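Local structure of intradiol ring-cleavage dioxygenase (4ILV) at residues A[121-124]-A[128-131]; A[134-137]-A[141-144]. The protein probably catalyses intradiol cleavage of catechol-type aromatic rings at an iron(III) centre, as a secreted bacterial enzyme that also carries a carbohydrate-binding module. All coordinates share one frame; numbering follows the deposited sequence.

Contact 1: residues A[121-124]-A[128-131]; sequences PGLY and TRHI. With FE (Fe (III) ion), chain C.
Y124 and H130 meet at the iron because each holds CG between its backbone N and carbonyl carbon, with chi1 63° in Y124 and 61° in H130. This is half of the two-tyrosine, two-histidine iron(III) site of an intradiol dioxygenase; Y95 and H132 complete the protein ligands. Y124 OH binds iron at 2.1 Å and H130 NE2 binds it at 2.2 Å. The iron lies in the plane of the Y124 ring, at its edge. The two rings meet rim to rim, with planes at 67°, and neither covers the other. H130 ND1 donates to T128 O at 2.9 Å, nearly within the ring plane, so a second-shell carbonyl fixes the rotation of the imidazole. R129 ties down the loop that carries Y124. Its chain bends at chi3, and NH1 reaches P121 O at 2.8 Å, nearly straight and in the carbonyl plane. L123 crosses it at about a right angle, with CD2 over the centre of one guanidinium face. R129 NE forms a salt bridge with E152, so the group joins the loop to a further part of the chain. With an alanine here, P121 O would probably lose its donor, the charge bridge to E152 would go, and L123 would lose the flat group beneath CD2. P121 CG packs on I131 CG1 at 4.0 Å. Two waters bridge the same segments. One accepts from L123 N and R129 NH1; the other accepts from Y124 N at 3.0 Å and donates to T128 O at 3.1 Å, the same oxygen that H130 ND1 grips.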
ATOM      1  N   PRO A 121       2.953   5.214  -8.286  1.00 20.71           N
ATOM      2  CA  PRO A 121       1.757   5.205  -9.142  1.00 24.68           C
ATOM      3  C   PRO A 121       1.501   6.568  -9.783  1.00 23.21           C
ATOM      4  O   PRO A 121       1.772   7.610  -9.182  1.00 23.56           O
ATOM      5  CB  PRO A 121       0.624   4.847  -8.184  1.00 23.26           C
ATOM      6  CG  PRO A 121       1.144   5.260  -6.791  1.00 25.01           C
ATOM      7  CD  PRO A 121       2.636   5.017  -6.861  1.00 23.23           C
ATOM      8  N   GLY A 122       0.985   6.547 -11.005  1.00 21.26           N
ATOM      9  CA  GLY A 122       0.663   7.770 -11.709  1.00 21.19           C
ATOM     10  C   GLY A 122      -0.670   8.358 -11.268  1.00 27.15           C
ATOM     11  O   GLY A 122      -1.519   7.666 -10.691  1.00 23.04           O
ATOM     12  N   LEU A 123      -0.844   9.651 -11.528  1.00 27.59           N
ATOM     13  CA  LEU A 123      -2.108  10.326 -11.257  1.00 27.47           C
ATOM     14  C   LEU A 123      -3.181  10.001 -12.304  1.00 30.59           C
ATOM     15  O   LEU A 123      -2.875   9.823 -13.495  1.00 25.45           O
ATOM     16  CB  LEU A 123      -1.900  11.833 -11.234  1.00 24.56           C
ATOM     17  CG  LEU A 123      -1.052  12.426 -10.119  1.00 25.99           C
ATOM     18  CD1 LEU A 123      -1.040  13.939 -10.297  1.00 27.55           C
ATOM     19  CD2 LEU A 123      -1.610  12.039  -8.765  1.00 24.66           C
ATOM     20  N   TYR A 124      -4.433   9.982 -11.853  1.00 29.02           N
ATOM     21  CA  TYR A 124      -5.583   9.800 -12.728  1.00 34.82           C
ATOM     22  C   TYR A 124      -6.713  10.745 -12.288  1.00 31.89           C
ATOM     23  O   TYR A 124      -6.572  11.412 -11.262  1.00 29.68           O
ATOM     24  CB  TYR A 124      -5.992   8.318 -12.783  1.00 29.83           C
ATOM     25  CG  TYR A 124      -6.460   7.683 -11.492  1.00 30.78           C
ATOM     26  CD1 TYR A 124      -7.789   7.783 -11.084  1.00 31.89           C
ATOM     27  CD2 TYR A 124      -5.594   6.931 -10.715  1.00 28.15           C
ATOM     28  CE1 TYR A 124      -8.232   7.177  -9.925  1.00 30.14           C
ATOM     29  CE2 TYR A 124      -6.030   6.317  -9.535  1.00 29.35           C
ATOM     30  CZ  TYR A 124      -7.352   6.442  -9.153  1.00 30.52           C
ATOM     31  OH  TYR A 124      -7.802   5.842  -7.998  1.00 33.73           O
ATOM     32  N   THR A 128      -5.690  12.210  -5.737  1.00 31.90           N
ATOM     33  CA  THR A 128      -4.281  12.373  -5.431  1.00 27.69           C
ATOM     34  C   THR A 128      -3.586  11.018  -5.579  1.00 29.14           C
ATOM     35  O   THR A 128      -4.237   9.998  -5.814  1.00 28.66           O
ATOM     36  CB  THR A 128      -4.068  12.927  -4.022  1.00 29.21           C
ATOM     37  OG1 THR A 128      -2.704  13.338  -3.876  1.00 26.77           O
ATOM     38  CG2 THR A 128      -4.407  11.873  -2.979  1.00 22.82           C
ATOM     39  N   ARG A 129      -2.263  11.009  -5.457  1.00 25.50           N
ATOM     40  CA  ARG A 129      -1.495   9.787  -5.636  1.00 22.42           C
ATOM     41  C   ARG A 129      -1.692   8.815  -4.449  1.00 29.13           C
ATOM     42  O   ARG A 129      -1.648   9.232  -3.285  1.00 22.47           O
ATOM     43  CB  ARG A 129      -0.023  10.154  -5.787  1.00 25.53           C
ATOM     44  CG  ARG A 129       0.767   9.124  -6.537  1.00 33.65           C
ATOM     45  CD  ARG A 129       2.213   9.537  -6.676  1.00 29.30           C
ATOM     46  NE  ARG A 129       2.355  10.904  -7.161  1.00 25.60           N
ATOM     47  CZ  ARG A 129       2.360  11.274  -8.436  1.00 31.40           C
ATOM     48  NH1 ARG A 129       2.218  10.377  -9.415  1.00 30.78           N
ATOM     49  NH2 ARG A 129       2.509  12.559  -8.724  1.00 27.19           N
ATOM     50  N   HIS A 130      -1.880   7.526  -4.730  1.00 26.92           N
ATOM     51  CA  HIS A 130      -2.138   6.554  -3.661  1.00 25.31           C
ATOM     52  C   HIS A 130      -1.845   5.115  -4.059  1.00 22.89           C
ATOM     53  O   HIS A 130      -1.865   4.765  -5.226  1.00 21.49           O
ATOM     54  CB  HIS A 130      -3.608   6.630  -3.216  1.00 25.54           C
ATOM     55  CG  HIS A 130      -4.580   6.322  -4.319  1.00 24.84           C
ATOM     56  ND1 HIS A 130      -4.875   7.223  -5.319  1.00 27.89           N
ATOM     57  CD2 HIS A 130      -5.292   5.202  -4.599  1.00 27.60           C
ATOM     58  CE1 HIS A 130      -5.735   6.676  -6.163  1.00 30.47           C
ATOM     59  NE2 HIS A 130      -6.006   5.451  -5.750  1.00 29.90           N
ATOM     60  N   ILE A 131      -1.628   4.274  -3.055  1.00 22.58           N
ATOM     61  CA  ILE A 131      -1.550   2.833  -3.238  1.00 21.94           C
ATOM     62  C   ILE A 131      -2.647   2.194  -2.392  1.00 27.04           C
ATOM     63  O   ILE A 131      -2.794   2.528  -1.213  1.00 25.89           O
ATOM     64  CB  ILE A 131      -0.185   2.302  -2.765  1.00 20.10           C
ATOM     65  CG1 ILE A 131       0.918   2.772  -3.712  1.00 20.98           C
ATOM     66  CG2 ILE A 131      -0.196   0.781  -2.686  1.00 18.05           C
ATOM     67  CD1 ILE A 131       2.328   2.426  -3.198  1.00 25.18           C
TER
HETATM   68 FE    FE C 301      -7.367   4.194  -6.853  1.00 29.77          FE
HETATM   69  O   HOH W   1      -2.524   7.086  -7.994  1.00 23.53           O
HETATM   70  O   HOH W   2       1.594  10.924 -12.497  1.00 22.30           O
HETATM   71  O   HOH W   3      -4.228   9.510  -8.866  1.00 26.41           O

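Contact 2: residues A[134-137]-A[141-144]; sequences KAQA and PVLT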
ATOM      1  N   LYS A 134      -5.415  -3.897   1.350  1.00 25.52           N
ATOM      2  CA  LYS A 134      -6.285  -4.583   2.303  1.00 24.80           C
ATOM      3  C   LYS A 134      -5.411  -5.375   3.273  1.00 28.24           C
ATOM      4  O   LYS A 134      -4.545  -6.128   2.836  1.00 32.09           O
ATOM      5  CB  LYS A 134      -7.241  -5.535   1.586  1.00 26.81           C
ATOM      6  CG  LYS A 134      -8.371  -4.836   0.866  1.00 30.88           C
ATOM      7  CD  LYS A 134      -9.172  -5.816   0.045  1.00 30.92           C
ATOM      8  CE  LYS A 134     -10.297  -5.114  -0.679  1.00 32.40           C
ATOM      9  NZ  LYS A 134     -11.423  -4.826   0.251  1.00 29.35           N
ATOM     10  N   ALA A 135      -5.646  -5.208   4.576  1.00 25.94           N
ATOM     11  CA  ALA A 135      -4.890  -5.910   5.608  1.00 29.89           C
ATOM     12  C   ALA A 135      -5.808  -6.818   6.410  1.00 32.35           C
ATOM     13  O   ALA A 135      -6.884  -6.400   6.841  1.00 35.35           O
ATOM     14  CB  ALA A 135      -4.198  -4.902   6.558  1.00 26.55           C
ATOM     15  N   GLN A 136      -5.391  -8.063   6.617  1.00 30.11           N
ATOM     16  CA  GLN A 136      -6.197  -8.976   7.407  1.00 29.35           C
ATOM     17  C   GLN A 136      -5.336  -9.837   8.308  1.00 35.03           C
ATOM     18  O   GLN A 136      -4.556 -10.662   7.831  1.00 32.34           O
ATOM     19  CB  GLN A 136      -7.063  -9.864   6.508  1.00 30.18           C
ATOM     20  CG  GLN A 136      -8.070 -10.719   7.277  1.00 33.62           C
ATOM     21  CD  GLN A 136      -8.917 -11.592   6.373  1.00 41.60           C
ATOM     22  OE1 GLN A 136      -8.492 -11.975   5.282  1.00 47.32           O
ATOM     23  NE2 GLN A 136     -10.130 -11.909   6.821  1.00 45.34           N
ATOM     24  N   ALA A 137      -5.478  -9.622   9.612  1.00 33.94           N
ATOM     25  CA  ALA A 137      -4.862 -10.467  10.618  1.00 36.69           C
ATOM     26  C   ALA A 137      -5.622 -11.792  10.645  1.00 43.30           C
ATOM     27  O   ALA A 137      -6.828 -11.817  10.395  1.00 41.13           O
ATOM     28  CB  ALA A 137      -4.933  -9.787  11.980  1.00 37.64           C
ATOM     29  N   PRO A 141     -11.548  -9.549  10.699  1.00 43.51           N
ATOM     30  CA  PRO A 141     -12.081  -8.799   9.554  1.00 44.01           C
ATOM     31  C   PRO A 141     -10.996  -8.107   8.727  1.00 42.17           C
ATOM     32  O   PRO A 141      -9.903  -7.830   9.210  1.00 40.79           O
ATOM     33  CB  PRO A 141     -13.006  -7.761  10.207  1.00 46.32           C
ATOM     34  CG  PRO A 141     -12.720  -7.834  11.696  1.00 49.01           C
ATOM     35  CD  PRO A 141     -12.258  -9.221  11.946  1.00 42.09           C
ATOM     36  N   VAL A 142     -11.298  -7.853   7.462  1.00 41.51           N
ATOM     37  CA  VAL A 142     -10.353  -7.192   6.579  1.00 36.28           C
ATOM     38  C   VAL A 142     -10.414  -5.684   6.781  1.00 37.31           C
ATOM     39  O   VAL A 142     -11.497  -5.101   6.806  1.00 36.97           O
ATOM     40  CB  VAL A 142     -10.662  -7.499   5.100  1.00 34.38           C
ATOM     41  CG1 VAL A 142      -9.800  -6.648   4.189  1.00 26.31           C
ATOM     42  CG2 VAL A 142     -10.457  -8.971   4.809  1.00 36.53           C
ATOM     43  N   LEU A 143      -9.256  -5.055   6.948  1.00 38.47           N
ATOM     44  CA  LEU A 143      -9.172  -3.600   6.889  1.00 35.97           C
ATOM     45  C   LEU A 143      -8.867  -3.150   5.454  1.00 33.12           C
ATOM     46  O   LEU A 143      -7.852  -3.551   4.887  1.00 30.89           O
ATOM     47  CB  LEU A 143      -8.070  -3.086   7.812  1.00 35.82           C
ATOM     48  CG  LEU A 143      -7.821  -1.578   7.685  1.00 40.29           C
ATOM     49  CD1 LEU A 143      -8.882  -0.826   8.478  1.00 42.67           C
ATOM     50  CD2 LEU A 143      -6.414  -1.174   8.124  1.00 40.02           C
ATOM     51  N   THR A 144      -9.737  -2.322   4.874  1.00 29.37           N
ATOM     52  CA  THR A 144      -9.483  -1.739   3.553  1.00 33.28           C
ATOM     53  C   THR A 144      -9.045  -0.295   3.705  1.00 32.48           C
ATOM     54  O   THR A 144      -9.712   0.496   4.382  1.00 32.05           O
ATOM     55  CB  THR A 144     -10.743  -1.768   2.674  1.00 32.83           C
ATOM     56  OG1 THR A 144     -11.145  -3.127   2.471  1.00 30.09           O
ATOM     57  CG2 THR A 144     -10.482  -1.096   1.309  1.00 25.31           C
TER
HETATM   58  O   HOH W   4      -7.444  -7.725  10.382  1.00 36.36           O
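P141 meets Q136 through its carbonyl, beside the turn of a beta hairpin, where strand 130-136 doubles back into strand 143-148. P141 O lies 3.9 Å from Q136 CG. A water donates to P141 O and accepts from A137 N, so it bridges the two backbones where direct strand pairing has ended. V142 follows and divides its two methyl groups between two neighbours. CG1 stands anti to the backbone N and CG2 anti to the carbonyl carbon, so one reaches K134 and the other Q136. CG2 sits over one flat side of the Q136 amide, 3.4 Å from Q136 CD, with OE1 and NE2 slightly farther and equal to each other. The amide is held there from outside the pair, since Q136 NE2 donates to R140 O in the turn. V142 CG1 packs against K134 CB at 3.8 Å. L143 forms the antiparallel hydrogen-bonded pair with A135. A135 N donates to L143 O at 2.8 Å, and L143 N donates to A135 O at 2.7 Å. The same L143 O also receives a CA-H...O contact from K134. The side chains of A135 and L143 share one face of the sheet and touch only lightly there. T144 comes last, as a non-hydrogen-bonded pair with K134 on the other face. The two side chains lie side by side and point the same way. K134 bends at chi4, which turns NZ onto T144 OG1 at 2.8 Å. NZ also makes a salt bridge with E41, and K134 forms a cation-pi contact with F45. The ammonium group is therefore shared between a hydroxyl, a carboxylate and a ring, which probably steadies its charge and joins the hairpin to the N-terminal part of the domain.

Overall arrangement
Both contacts use strand 130-136, but at different ends, and their centres are 21 Å apart on opposite sides of the chain's centre. Contact 1 is buried: it joins the loop before the strand to the strand's beginning. Contact 2 lies at the surface, where the same strand pairs with strand 143-148, an edge strand of its sheet. The chemistry follows the place. Residues 121-124 and 128-131 are held by a shared metal, an arginine and bridging waters, without paired strands. Residues 134-137 and 141-144 rely on backbone pairing, with a lysine and apolar methyl groups added. One strand thus runs from the iron site to a hairpin at the surface.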